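Side-chain contacts in uncharacterized protein (PDB 2B4W), which is of unknown function but belongs to a family in the beta-fructosidase clan and probably folds as a five-bladed beta-propeller: residues A6-N11 with K247-P252; V18-K23 with D278-V283; G41-Y46 with D69-V74; I269-D274 with I293-K298. All blocks are in the same frame, centred on the assembly; numbering follows the deposited sequence.

In the fold
From the N terminus, helix 3-11 opens contact 1, which closes some 240 residues later on the loop after strand 238-245. Strand 16-23 then opens contact 2, which closes on strand 277-283; contacts 1 and 2 therefore cross, and they touch where Tyr250 meets Leu279 and Ser281. Contact 3 closes a short loop within the span of both, tying strand 42-50 to strand 70-73, the neighbour of strand 16-23. Contact 4 follows contacts 1 and 3 in series but crosses contact 2, whose second segment lies between its own two. Contact 2 thus brings an N-terminal strand near a late one in the same sheet, while contact 4 packs strand 264-271 against the loop leading out of it.

Contact 1. Residues A6-N11 with K247-P252; sequences AAFEAN and KSCYPP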
loop_
_atom_site.group_PDB
_atom_site.type_symbol
_atom_site.label_atom_id
_atom_site.label_comp_id
_atom_site.label_asym_id
_atom_site.label_seq_id
_atom_site.Cartn_x
_atom_site.Cartn_y
_atom_site.Cartn_z
ATOM N N ALA A 6 -20.396 1.907 -9.566
ATOM C CA ALA A 6 -21.196 2.949 -10.227
ATOM C C ALA A 6 -21.850 3.859 -9.203
ATOM O O ALA A 6 -21.998 5.083 -9.341
ATOM C CB ALA A 6 -22.224 2.304 -11.145
ATOM N N ALA A 7 -22.254 3.229 -8.094
ATOM C CA ALA A 7 -22.784 4.076 -7.015
ATOM C C ALA A 7 -21.689 5.013 -6.527
ATOM O O ALA A 7 -21.920 6.215 -6.402
ATOM C CB ALA A 7 -23.343 3.219 -5.901
ATOM N N PHE A 8 -20.497 4.468 -6.267
ATOM C CA PHE A 8 -19.403 5.297 -5.776
ATOM C C PHE A 8 -19.154 6.479 -6.711
ATOM O O PHE A 8 -19.167 7.626 -6.272
ATOM C CB PHE A 8 -18.081 4.543 -5.610
ATOM C CG PHE A 8 -16.912 5.418 -5.154
ATOM C CD1 PHE A 8 -16.753 5.734 -3.810
ATOM C CD2 PHE A 8 -15.977 5.925 -6.032
ATOM C CE1 PHE A 8 -15.700 6.522 -3.390
ATOM C CE2 PHE A 8 -14.911 6.707 -5.629
ATOM C CZ PHE A 8 -14.766 7.003 -4.293
ATOM N N GLU A 9 -18.917 6.175 -7.982
ATOM C CA GLU A 9 -18.698 7.227 -8.965
ATOM C C GLU A 9 -19.761 8.327 -8.911
ATOM O O GLU A 9 -19.450 9.485 -9.164
ATOM C CB GLU A 9 -18.704 6.658 -10.385
ATOM C CG GLU A 9 -17.648 5.607 -10.624
ATOM C CD GLU A 9 -16.243 6.164 -10.703
ATOM O OE1 GLU A 9 -16.017 7.370 -10.906
ATOM O OE2 GLU A 9 -15.333 5.326 -10.559
ATOM N N ALA A 10 -20.978 7.932 -8.590
ATOM C CA ALA A 10 -22.113 8.834 -8.517
ATOM C C ALA A 10 -22.095 9.639 -7.226
ATOM O O ALA A 10 -22.454 10.815 -7.177
ATOM C CB ALA A 10 -23.400 8.028 -8.621
ATOM N N ASN A 11 -21.664 8.955 -6.166
ATOM C CA ASN A 11 -21.688 9.542 -4.836
ATOM C C ASN A 11 -20.332 9.969 -4.314
ATOM O O ASN A 11 -20.180 10.240 -3.117
ATOM C CB ASN A 11 -22.318 8.496 -3.894
ATOM C CG ASN A 11 -23.803 8.348 -4.172
ATOM O OD1 ASN A 11 -24.523 9.353 -4.173
ATOM N ND2 ASN A 11 -24.247 7.119 -4.416
ATOM N N LYS A 247 -10.034 5.889 -10.298
ATOM C CA LYS A 247 -9.298 6.606 -11.329
ATOM C C LYS A 247 -9.839 8.014 -11.546
ATOM O O LYS A 247 -9.095 8.983 -11.686
ATOM C CB LYS A 247 -9.369 5.858 -12.672
ATOM C CG LYS A 247 -8.198 5.776 -13.585
ATOM C CD LYS A 247 -7.190 6.889 -13.520
ATOM C CE LYS A 247 -6.294 6.857 -14.762
ATOM N NZ LYS A 247 -6.535 8.099 -15.545
ATOM N N SER A 248 -11.172 8.128 -11.605
ATOM C CA SER A 248 -11.774 9.426 -11.877
ATOM C C SER A 248 -11.678 10.391 -10.707
ATOM O O SER A 248 -12.067 11.558 -10.860
ATOM C CB SER A 248 -13.264 9.259 -12.192
ATOM O OG SER A 248 -13.849 8.596 -11.079
ATOM N N CYS A 249 -11.204 9.925 -9.561
ATOM C CA CYS A 249 -11.045 10.749 -8.374
ATOM C C CYS A 249 -9.807 11.636 -8.403
ATOM O O CYS A 249 -9.730 12.639 -7.695
ATOM C CB CYS A 249 -10.888 9.848 -7.139
ATOM S SG CYS A 249 -12.416 9.066 -6.648
ATOM N N TYR A 250 -8.850 11.197 -9.202
ATOM C CA TYR A 250 -7.541 11.776 -9.419
ATOM C C TYR A 250 -7.515 12.509 -10.750
ATOM O O TYR A 250 -8.295 12.165 -11.631
ATOM C CB TYR A 250 -6.454 10.681 -9.408
ATOM C CG TYR A 250 -6.482 9.861 -8.134
ATOM C CD1 TYR A 250 -7.354 8.799 -7.958
ATOM C CD2 TYR A 250 -5.606 10.168 -7.096
ATOM C CE1 TYR A 250 -7.382 8.045 -6.788
ATOM C CE2 TYR A 250 -5.629 9.424 -5.932
ATOM C CZ TYR A 250 -6.503 8.379 -5.774
ATOM O OH TYR A 250 -6.485 7.655 -4.594
ATOM N N PRO A 251 -6.647 13.485 -10.911
ATOM C CA PRO A 251 -6.596 14.166 -12.205
ATOM C C PRO A 251 -6.353 13.188 -13.355
ATOM O O PRO A 251 -5.837 12.077 -13.241
ATOM C CB PRO A 251 -5.416 15.125 -12.066
ATOM C CG PRO A 251 -5.275 15.344 -10.593
ATOM C CD PRO A 251 -5.691 14.048 -9.958
ATOM N N PRO A 252 -6.800 13.626 -14.525
ATOM C CA PRO A 252 -6.592 12.853 -15.747
ATOM C C PRO A 252 -5.112 12.643 -16.041
ATOM O O PRO A 252 -4.265 13.521 -15.877
ATOM C CB PRO A 252 -7.209 13.741 -16.830
ATOM C CG PRO A 252 -7.263 15.108 -16.229
ATOM C CD PRO A 252 -7.543 14.871 -14.768
HETATM O O HOH W 1 -13.075 5.479 -12.259
#
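Glu9 of helix 3-11 meets Ser248 of the short 3-10 turn 247-249, and the preceding residue, Phe8, meets Cys249. The Glu9 chain starts with CB directed neither at the turn nor away from it. CG stands anti to the carbonyl carbon (chi1 -59°), and a bend at chi2 (-72°) swings the carboxylate across to the turn. There CD lies 3.4 Å from Ser248 OG, and at the tip the two oxygens divide their work. Glu9 OE1 accepts a very short hydrogen bond from Ser248 OG, 2.5 Å long. Glu9 OE2 takes a hydrogen from water 1 at 2.8 Å, and the same water accepts a weak bond from Ser248 N, making a second, indirect link to the same residue. OE2 is also gripped by Lys5 and by Thr246 OG1, so its negative charge is probably well compensated. Beneath this polar bridge the Phe8 ring presents its edge to Cys249, whose SG lies near the ring plane, 3.6 Å from Phe8 CE2 and 4.8 Å from the ring centroid. The Cys249 side chain also packs on Val14 and Ile291. Polar bonds thus line one side of the contact and apolar packing the other, fastening the N-terminal helix to a loop between strands 238-245 and 264-271; the Phe8-Cys249 pair is a Cys sulfur-aromatic contact made at the ring edge.

Contact 2. Residues V18-K23 with D278-V283; sequences VLLTFK and DLYSGV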
loop_
_atom_site.group_PDB
_atom_site.type_symbol
_atom_site.label_atom_id
_atom_site.label_comp_id
_atom_site.label_asym_id
_atom_site.label_seq_id
_atom_site.Cartn_x
_atom_site.Cartn_y
_atom_site.Cartn_z
ATOM N N VAL A 18 -4.959 15.661 -6.669
ATOM C CA VAL A 18 -3.706 16.059 -7.279
ATOM C C VAL A 18 -2.940 14.806 -7.733
ATOM O O VAL A 18 -3.282 13.700 -7.291
ATOM C CB VAL A 18 -2.751 16.844 -6.363
ATOM C CG1 VAL A 18 -3.383 18.113 -5.795
ATOM C CG2 VAL A 18 -2.271 15.945 -5.225
ATOM N N LEU A 19 -1.945 15.092 -8.575
ATOM C CA LEU A 19 -0.950 14.084 -8.944
ATOM C C LEU A 19 0.382 14.536 -8.355
ATOM O O LEU A 19 0.710 15.724 -8.421
ATOM C CB LEU A 19 -0.861 13.865 -10.448
ATOM C CG LEU A 19 -2.079 13.175 -11.082
ATOM C CD1 LEU A 19 -1.895 13.094 -12.592
ATOM C CD2 LEU A 19 -2.335 11.802 -10.476
ATOM N N LEU A 20 1.112 13.589 -7.773
ATOM C CA LEU A 20 2.414 13.954 -7.234
ATOM C C LEU A 20 3.340 14.293 -8.405
ATOM O O LEU A 20 3.172 13.734 -9.490
ATOM C CB LEU A 20 3.073 12.844 -6.414
ATOM C CG LEU A 20 2.256 12.244 -5.267
ATOM C CD1 LEU A 20 3.145 11.586 -4.222
ATOM C CD2 LEU A 20 1.382 13.311 -4.643
ATOM N N THR A 21 4.281 15.180 -8.152
ATOM C CA THR A 21 5.326 15.489 -9.122
ATOM C C THR A 21 6.619 14.912 -8.540
ATOM O O THR A 21 6.851 15.049 -7.332
ATOM C CB THR A 21 5.545 16.976 -9.451
ATOM O OG1 THR A 21 6.020 17.660 -8.284
ATOM C CG2 THR A 21 4.256 17.631 -9.891
ATOM N N PHE A 22 7.407 14.237 -9.356
ATOM C CA PHE A 22 8.651 13.609 -8.935
ATOM C C PHE A 22 9.809 14.198 -9.752
ATOM O O PHE A 22 9.611 14.381 -10.948
ATOM C CB PHE A 22 8.638 12.088 -9.081
ATOM C CG PHE A 22 7.612 11.392 -8.208
ATOM C CD1 PHE A 22 6.320 11.185 -8.650
ATOM C CD2 PHE A 22 7.962 10.965 -6.949
ATOM C CE1 PHE A 22 5.410 10.546 -7.828
ATOM C CE2 PHE A 22 7.057 10.321 -6.131
ATOM C CZ PHE A 22 5.765 10.117 -6.561
ATOM N N LYS A 23 10.931 14.473 -9.107
ATOM C CA LYS A 23 12.142 15.038 -9.675
ATOM C C LYS A 23 13.351 14.164 -9.416
ATOM O O LYS A 23 13.468 13.467 -8.421
ATOM C CB LYS A 23 12.416 16.441 -9.143
ATOM C CG LYS A 23 11.386 17.490 -9.514
ATOM C CD LYS A 23 11.423 18.646 -8.515
ATOM C CE LYS A 23 11.613 19.963 -9.258
ATOM N NZ LYS A 23 10.560 20.133 -10.304
ATOM N N ASP A 278 -5.470 12.013 3.811
ATOM C CA ASP A 278 -4.951 11.992 2.450
ATOM C C ASP A 278 -4.686 10.532 2.057
ATOM O O ASP A 278 -3.903 9.825 2.688
ATOM C CB ASP A 278 -3.670 12.789 2.267
ATOM C CG ASP A 278 -3.816 14.283 2.400
ATOM O OD1 ASP A 278 -4.801 14.830 1.851
ATOM O OD2 ASP A 278 -2.919 14.900 3.023
ATOM N N LEU A 279 -5.357 10.119 1.003
ATOM C CA LEU A 279 -5.139 8.880 0.302
ATOM C C LEU A 279 -4.158 9.056 -0.858
ATOM O O LEU A 279 -4.405 9.828 -1.784
ATOM C CB LEU A 279 -6.485 8.389 -0.229
ATOM C CG LEU A 279 -6.484 7.069 -0.990
ATOM C CD1 LEU A 279 -5.931 5.951 -0.112
ATOM C CD2 LEU A 279 -7.899 6.748 -1.444
ATOM N N TYR A 280 -3.071 8.320 -0.785
ATOM C CA TYR A 280 -2.039 8.161 -1.798
ATOM C C TYR A 280 -2.267 6.857 -2.542
ATOM O O TYR A 280 -2.549 5.800 -1.962
ATOM C CB TYR A 280 -0.661 8.196 -1.145
ATOM C CG TYR A 280 -0.316 9.542 -0.544
ATOM C CD1 TYR A 280 -0.790 9.971 0.685
ATOM C CD2 TYR A 280 0.511 10.397 -1.258
ATOM C CE1 TYR A 280 -0.447 11.219 1.196
ATOM C CE2 TYR A 280 0.852 11.627 -0.758
ATOM C CZ TYR A 280 0.377 12.040 0.470
ATOM O OH TYR A 280 0.755 13.287 0.905
ATOM N N SER A 281 -2.163 6.961 -3.872
ATOM C CA SER A 281 -2.428 5.806 -4.704
ATOM C C SER A 281 -1.599 5.816 -5.983
ATOM O O SER A 281 -1.317 6.890 -6.507
ATOM C CB SER A 281 -3.897 5.777 -5.128
ATOM O OG SER A 281 -4.277 4.504 -5.637
ATOM N N GLY A 282 -1.267 4.601 -6.426
ATOM C CA GLY A 282 -0.772 4.468 -7.796
ATOM C C GLY A 282 -1.976 4.714 -8.708
ATOM O O GLY A 282 -3.087 4.322 -8.360
ATOM N N VAL A 283 -1.731 5.360 -9.832
ATOM C CA VAL A 283 -2.749 5.733 -10.799
ATOM C C VAL A 283 -2.407 5.201 -12.192
ATOM O O VAL A 283 -1.355 5.549 -12.733
ATOM C CB VAL A 283 -2.882 7.268 -10.815
ATOM C CG1 VAL A 283 -3.850 7.690 -11.906
ATOM C CG2 VAL A 283 -3.320 7.790 -9.449
#
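Leu19 is the first residue of 18-23 to reach 278-283, touching Val283, and Leu20 follows at once on Tyr280. Strand 16-23 and strand 277-283 both pair antiparallel with strand 287-293, so they lie next but one in the sheet and their side chains meet past the strand between them. The Leu19 CB bond does not aim at the partner strand, but its CD2 methyl swings over to within 4.3 Å of Val283 CG2. At Leu20 the CB bond does point across. With CG anti to the carbonyl carbon (chi1 -54°), the CD1 methyl reaches the rim of the Tyr280 ring, 4.1 Å from Tyr280 CD2 and 4.2 Å from Tyr280 CE2. It lies near the ring plane, and the two side chains cross at about a right angle. Tyr280 also packs on Ser267 and Val270 of strand 264-271 and on Arg290 of the strand between, so its side chain touches both neighbouring strands. Beyond Leu20, Thr21 and Lys23 turn to strand 70-73 for backbone pairing. No hydrogen bond joins 18-23 to 278-283: two loose methyl contacts, resting on dispersion and the exclusion of water, are all that binds them directly.

Contact 3. Residues G41-Y46 with D69-V74; sequences GKTHIY and DEFTAV
Ile45 and Phe71 pack within what is probably a beta-propeller blade, where strands 42-50 and 70-73 each pair antiparallel with strand 59-67 between them. The twist of the sheet turns the two short strands 69° from parallel, with their axes 8.1 Å apart at closest, and Phe71 spans the gap. Its CB points at strand 42-46, and CG stands anti to the carbonyl carbon. Ile45 comes at the ring from about a right angle: its CG2 methyl sits over one face, 4.0 Å from the centroid and 27° off the normal, in a CH-pi contact. CG2 is the branch that touches because CG1 is anti to the backbone N (chi1 -160°), leaving CG2 between N and the carbonyl carbon. Thr43, on the same side of its strand two residues earlier, meets the ring differently: its CG2 methyl lies at the edge, near the ring plane, 4.1 Å from Phe71 CZ. One methyl on a face and one at the edge thus bound the ring on two sides. Phe22 of the neighbouring strand 16-23 also packs on Phe71. Between the two methyl-bearing residues the backbone itself is touched, His44 C lying 4.1 Å from Phe71 CE1.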
loop_
_atom_site.group_PDB
_atom_site.type_symbol
_atom_site.label_atom_id
_atom_site.label_comp_id
_atom_site.label_asym_id
_atom_site.label_seq_id
_atom_site.Cartn_x
_atom_site.Cartn_y
_atom_site.Cartn_z
ATOM N N GLY A 41 13.120 14.624 10.089
ATOM C CA GLY A 41 12.444 15.896 9.950
ATOM C C GLY A 41 11.788 16.140 8.622
ATOM O O GLY A 41 11.222 17.206 8.364
ATOM N N LYS A 42 11.808 15.157 7.711
ATOM C CA LYS A 42 11.141 15.378 6.444
ATOM C C LYS A 42 10.280 14.183 6.016
ATOM O O LYS A 42 10.601 13.049 6.349
ATOM C CB LYS A 42 12.150 15.655 5.323
ATOM C CG LYS A 42 13.526 16.099 5.769
ATOM C CD LYS A 42 14.233 16.927 4.709
ATOM C CE LYS A 42 15.744 16.959 4.943
ATOM N NZ LYS A 42 16.430 17.856 3.953
ATOM N N THR A 43 9.236 14.541 5.280
ATOM C CA THR A 43 8.298 13.625 4.675
ATOM C C THR A 43 9.037 12.958 3.502
ATOM O O THR A 43 9.732 13.634 2.744
ATOM C CB THR A 43 7.038 14.349 4.210
ATOM O OG1 THR A 43 6.319 14.845 5.342
ATOM C CG2 THR A 43 6.083 13.407 3.477
ATOM N N HIS A 44 8.913 11.654 3.414
ATOM C CA HIS A 44 9.558 10.826 2.402
ATOM C C HIS A 44 8.529 9.850 1.819
ATOM O O HIS A 44 7.423 9.640 2.323
ATOM C CB HIS A 44 10.702 10.026 2.959
ATOM C CG HIS A 44 11.921 10.749 3.400
ATOM N ND1 HIS A 44 12.025 11.353 4.630
ATOM C CD2 HIS A 44 13.112 10.949 2.768
ATOM C CE1 HIS A 44 13.228 11.895 4.721
ATOM N NE2 HIS A 44 13.921 11.677 3.612
ATOM N N ILE A 45 8.930 9.268 0.698
ATOM C CA ILE A 45 8.120 8.250 0.047
ATOM C C ILE A 45 9.030 7.332 -0.788
ATOM O O ILE A 45 9.993 7.823 -1.377
ATOM C CB ILE A 45 6.995 8.836 -0.808
ATOM C CG1 ILE A 45 5.910 7.807 -1.059
ATOM C CG2 ILE A 45 7.483 9.434 -2.121
ATOM C CD1 ILE A 45 4.641 8.278 -1.730
ATOM N N TYR A 46 8.726 6.034 -0.780
ATOM C CA TYR A 46 9.357 5.133 -1.742
ATOM C C TYR A 46 8.467 5.029 -2.977
ATOM O O TYR A 46 7.247 4.920 -2.853
ATOM C CB TYR A 46 9.564 3.721 -1.202
ATOM C CG TYR A 46 10.523 3.634 -0.050
ATOM C CD1 TYR A 46 11.901 3.628 -0.231
ATOM C CD2 TYR A 46 10.012 3.546 1.238
ATOM C CE1 TYR A 46 12.773 3.546 0.850
ATOM C CE2 TYR A 46 10.867 3.467 2.307
ATOM C CZ TYR A 46 12.235 3.465 2.114
ATOM O OH TYR A 46 13.011 3.384 3.235
ATOM N N ASP A 69 3.223 18.204 -2.499
ATOM C CA ASP A 69 3.040 17.130 -3.485
ATOM C C ASP A 69 4.185 17.046 -4.494
ATOM O O ASP A 69 4.050 16.587 -5.627
ATOM C CB ASP A 69 1.678 17.284 -4.168
ATOM C CG ASP A 69 0.539 17.273 -3.165
ATOM O OD1 ASP A 69 0.458 16.364 -2.309
ATOM O OD2 ASP A 69 -0.321 18.179 -3.218
ATOM N N GLU A 70 5.389 17.434 -4.067
ATOM C CA GLU A 70 6.624 17.365 -4.814
ATOM C C GLU A 70 7.720 16.633 -4.035
ATOM O O GLU A 70 8.066 16.902 -2.885
ATOM C CB GLU A 70 7.160 18.749 -5.190
ATOM C CG GLU A 70 8.510 18.643 -5.922
ATOM C CD GLU A 70 9.121 20.032 -6.056
ATOM O OE1 GLU A 70 8.531 20.858 -6.779
ATOM O OE2 GLU A 70 10.164 20.320 -5.444
ATOM N N PHE A 71 8.294 15.650 -4.715
ATOM C CA PHE A 71 9.208 14.664 -4.172
ATOM C C PHE A 71 10.455 14.517 -5.021
ATOM O O PHE A 71 10.394 14.280 -6.234
ATOM C CB PHE A 71 8.445 13.326 -4.036
ATOM C CG PHE A 71 7.500 13.340 -2.833
ATOM C CD1 PHE A 71 7.989 12.955 -1.601
ATOM C CD2 PHE A 71 6.186 13.721 -2.966
ATOM C CE1 PHE A 71 7.162 12.975 -0.493
ATOM C CE2 PHE A 71 5.338 13.743 -1.873
ATOM C CZ PHE A 71 5.841 13.361 -0.650
ATOM N N THR A 72 11.626 14.650 -4.389
ATOM C CA THR A 72 12.867 14.512 -5.149
ATOM C C THR A 72 13.651 13.270 -4.742
ATOM O O THR A 72 13.846 12.924 -3.580
ATOM C CB THR A 72 13.779 15.741 -5.004
ATOM O OG1 THR A 72 13.149 16.880 -5.571
ATOM C CG2 THR A 72 15.046 15.580 -5.814
ATOM N N ALA A 73 14.133 12.561 -5.766
ATOM C CA ALA A 73 14.792 11.291 -5.483
ATOM C C ALA A 73 16.024 11.533 -4.637
ATOM O O ALA A 73 16.731 12.523 -4.864
ATOM C CB ALA A 73 15.130 10.612 -6.809
ATOM N N VAL A 74 16.278 10.638 -3.692
ATOM C CA VAL A 74 17.510 10.748 -2.926
ATOM C C VAL A 74 18.626 9.989 -3.654
ATOM O O VAL A 74 18.448 8.791 -3.879
ATOM C CB VAL A 74 17.405 10.178 -1.505
ATOM C CG1 VAL A 74 18.799 10.039 -0.904
ATOM C CG2 VAL A 74 16.504 11.048 -0.643
#

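Contact 4. Residues I269-D274 with I293-K298; sequences IVMRSD and IDYPFK
A Met-aromatic contact between Met271, present as selenomethionine, and Tyr295 joins the end of strand 264-271 to the loop after strand 287-293. Bends at chi2 and chi3 carry the Met271 SE atom to the ring, 3.8 Å from Tyr295 CD1. It approaches obliquely, 59° off the ring normal, and the two side chains cross at about a right angle. Two residues back on the same side of the strand, Ile269 points at the loop. Its CG1 lies between the backbone N and the carbonyl carbon (chi1 58°), and the CD1 methyl at the end of that branch touches Phe297 CE2 at 3.8 Å and Pro296 CG at 4.3 Å. The loop is also packed on itself: Pro296 CG sits 4.1 Å above the centre of the Phe297 ring, and Tyr295 OH, which bonds to Gly301 O, lies in plane at that ring's edge. Ile303 of strand 303-304 and Ile206 of strand 203-211, both in a neighbouring sheet, pack against this cluster, so the loop probably sits where the two sheets meet. Past the strand end, Arg272 NH2 forms a salt bridge to Asp274 OD2 at 2.9 Å, and Arg272 NH1 pairs with Asp278 on the next strand. Arg272 thus finds its charge partners on its own side, while strand and loop adhere through selenium, aromatic and aliphatic surfaces with no hydrogen bond between them.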
loop_
_atom_site.group_PDB
_atom_site.type_symbol
_atom_site.label_atom_id
_atom_site.label_comp_id
_atom_site.label_asym_id
_atom_site.label_seq_id
_atom_site.Cartn_x
_atom_site.Cartn_y
_atom_site.Cartn_z
ATOM N N ILE A 269 -3.074 5.704 3.610
ATOM C CA ILE A 269 -3.598 6.994 4.029
ATOM C C ILE A 269 -2.701 7.691 5.051
ATOM O O ILE A 269 -1.931 7.080 5.790
ATOM C CB ILE A 269 -4.996 6.890 4.673
ATOM C CG1 ILE A 269 -4.936 5.973 5.869
ATOM C CG2 ILE A 269 -6.044 6.525 3.629
ATOM C CD1 ILE A 269 -6.198 5.834 6.710
ATOM N N VAL A 270 -2.837 9.016 5.066
ATOM C CA VAL A 270 -2.164 9.830 6.074
ATOM C C VAL A 270 -3.218 10.628 6.844
ATOM O O VAL A 270 -4.023 11.317 6.221
ATOM C CB VAL A 270 -1.138 10.780 5.445
ATOM C CG1 VAL A 270 -0.532 11.706 6.483
ATOM C CG2 VAL A 270 -0.019 10.012 4.738
HETATM N N MSE A 271 -3.224 10.544 8.163
HETATM C CA MSE A 271 -4.139 11.310 9.004
HETATM C C MSE A 271 -3.873 12.802 8.907
HETATM O O MSE A 271 -2.759 13.307 9.024
HETATM C CB MSE A 271 -4.001 10.830 10.443
HETATM C CG MSE A 271 -5.205 10.763 11.340
HETATM SE SE MSE A 271 -6.790 9.999 10.542
HETATM C CE MSE A 271 -7.712 11.668 10.813
ATOM N N ARG A 272 -4.928 13.585 8.700
ATOM C CA ARG A 272 -4.753 15.034 8.633
ATOM C C ARG A 272 -5.245 15.681 9.924
ATOM O O ARG A 272 -6.031 15.042 10.623
ATOM C CB ARG A 272 -5.544 15.627 7.469
ATOM C CG ARG A 272 -5.078 15.143 6.100
ATOM C CD ARG A 272 -6.117 15.469 5.034
ATOM N NE ARG A 272 -6.418 16.890 5.026
ATOM C CZ ARG A 272 -5.965 17.847 4.242
ATOM N NH1 ARG A 272 -5.110 17.625 3.259
ATOM N NH2 ARG A 272 -6.412 19.084 4.460
ATOM N N SER A 273 -4.819 16.910 10.210
ATOM C CA SER A 273 -5.198 17.494 11.509
ATOM C C SER A 273 -6.645 17.972 11.482
ATOM O O SER A 273 -7.299 18.032 12.534
ATOM C CB SER A 273 -4.285 18.609 12.002
ATOM O OG SER A 273 -3.665 19.457 11.068
ATOM N N ASP A 274 -7.168 18.273 10.297
ATOM C CA ASP A 274 -8.580 18.666 10.198
ATOM C C ASP A 274 -9.492 17.469 10.281
ATOM O O ASP A 274 -10.718 17.558 10.171
ATOM C CB ASP A 274 -8.787 19.442 8.906
ATOM C CG ASP A 274 -8.543 18.646 7.638
ATOM O OD1 ASP A 274 -8.540 17.396 7.648
ATOM O OD2 ASP A 274 -8.349 19.314 6.599
ATOM N N ILE A 293 -10.132 12.751 1.393
ATOM C CA ILE A 293 -11.360 12.044 1.617
ATOM C C ILE A 293 -11.682 11.961 3.113
ATOM O O ILE A 293 -10.832 12.216 3.957
ATOM C CB ILE A 293 -11.261 10.634 1.014
ATOM C CG1 ILE A 293 -10.152 9.758 1.581
ATOM C CG2 ILE A 293 -11.089 10.716 -0.500
ATOM C CD1 ILE A 293 -10.386 8.276 1.380
ATOM N N ASP A 294 -12.906 11.628 3.446
ATOM C CA ASP A 294 -13.342 11.417 4.812
ATOM C C ASP A 294 -12.622 10.200 5.405
ATOM O O ASP A 294 -12.268 9.276 4.667
ATOM C CB ASP A 294 -14.843 11.169 4.878
ATOM C CG ASP A 294 -15.647 12.297 4.260
ATOM O OD1 ASP A 294 -15.602 13.417 4.807
ATOM O OD2 ASP A 294 -16.303 12.059 3.225
ATOM N N TYR A 295 -12.452 10.261 6.715
ATOM C CA TYR A 295 -11.931 9.149 7.484
ATOM C C TYR A 295 -12.692 7.870 7.152
ATOM O O TYR A 295 -13.904 7.757 7.325
ATOM C CB TYR A 295 -12.022 9.384 8.976
ATOM C CG TYR A 295 -11.363 8.331 9.842
ATOM C CD1 TYR A 295 -10.008 8.066 9.748
ATOM C CD2 TYR A 295 -12.098 7.590 10.761
ATOM C CE1 TYR A 295 -9.394 7.111 10.540
ATOM C CE2 TYR A 295 -11.503 6.620 11.556
ATOM C CZ TYR A 295 -10.146 6.396 11.442
ATOM O OH TYR A 295 -9.531 5.443 12.221
ATOM N N PRO A 296 -11.969 6.868 6.668
ATOM C CA PRO A 296 -12.664 5.669 6.206
ATOM C C PRO A 296 -12.876 4.542 7.207
ATOM O O PRO A 296 -13.312 3.450 6.810
ATOM C CB PRO A 296 -11.672 5.202 5.122
ATOM C CG PRO A 296 -10.341 5.533 5.693
ATOM C CD PRO A 296 -10.516 6.801 6.480
ATOM N N PHE A 297 -12.601 4.713 8.487
ATOM C CA PHE A 297 -12.878 3.641 9.444
ATOM C C PHE A 297 -13.826 4.165 10.525
ATOM O O PHE A 297 -13.804 3.694 11.668
ATOM C CB PHE A 297 -11.600 3.115 10.096
ATOM C CG PHE A 297 -10.421 2.831 9.184
ATOM C CD1 PHE A 297 -10.551 1.964 8.115
ATOM C CD2 PHE A 297 -9.191 3.430 9.392
ATOM C CE1 PHE A 297 -9.487 1.686 7.271
ATOM C CE2 PHE A 297 -8.122 3.165 8.548
ATOM C CZ PHE A 297 -8.270 2.304 7.470
ATOM N N LYS A 298 -14.634 5.144 10.120
ATOM C CA LYS A 298 -15.594 5.797 11.000
ATOM C C LYS A 298 -16.367 4.785 11.842
ATOM O O LYS A 298 -16.873 3.774 11.369
ATOM C CB LYS A 298 -16.546 6.679 10.192
#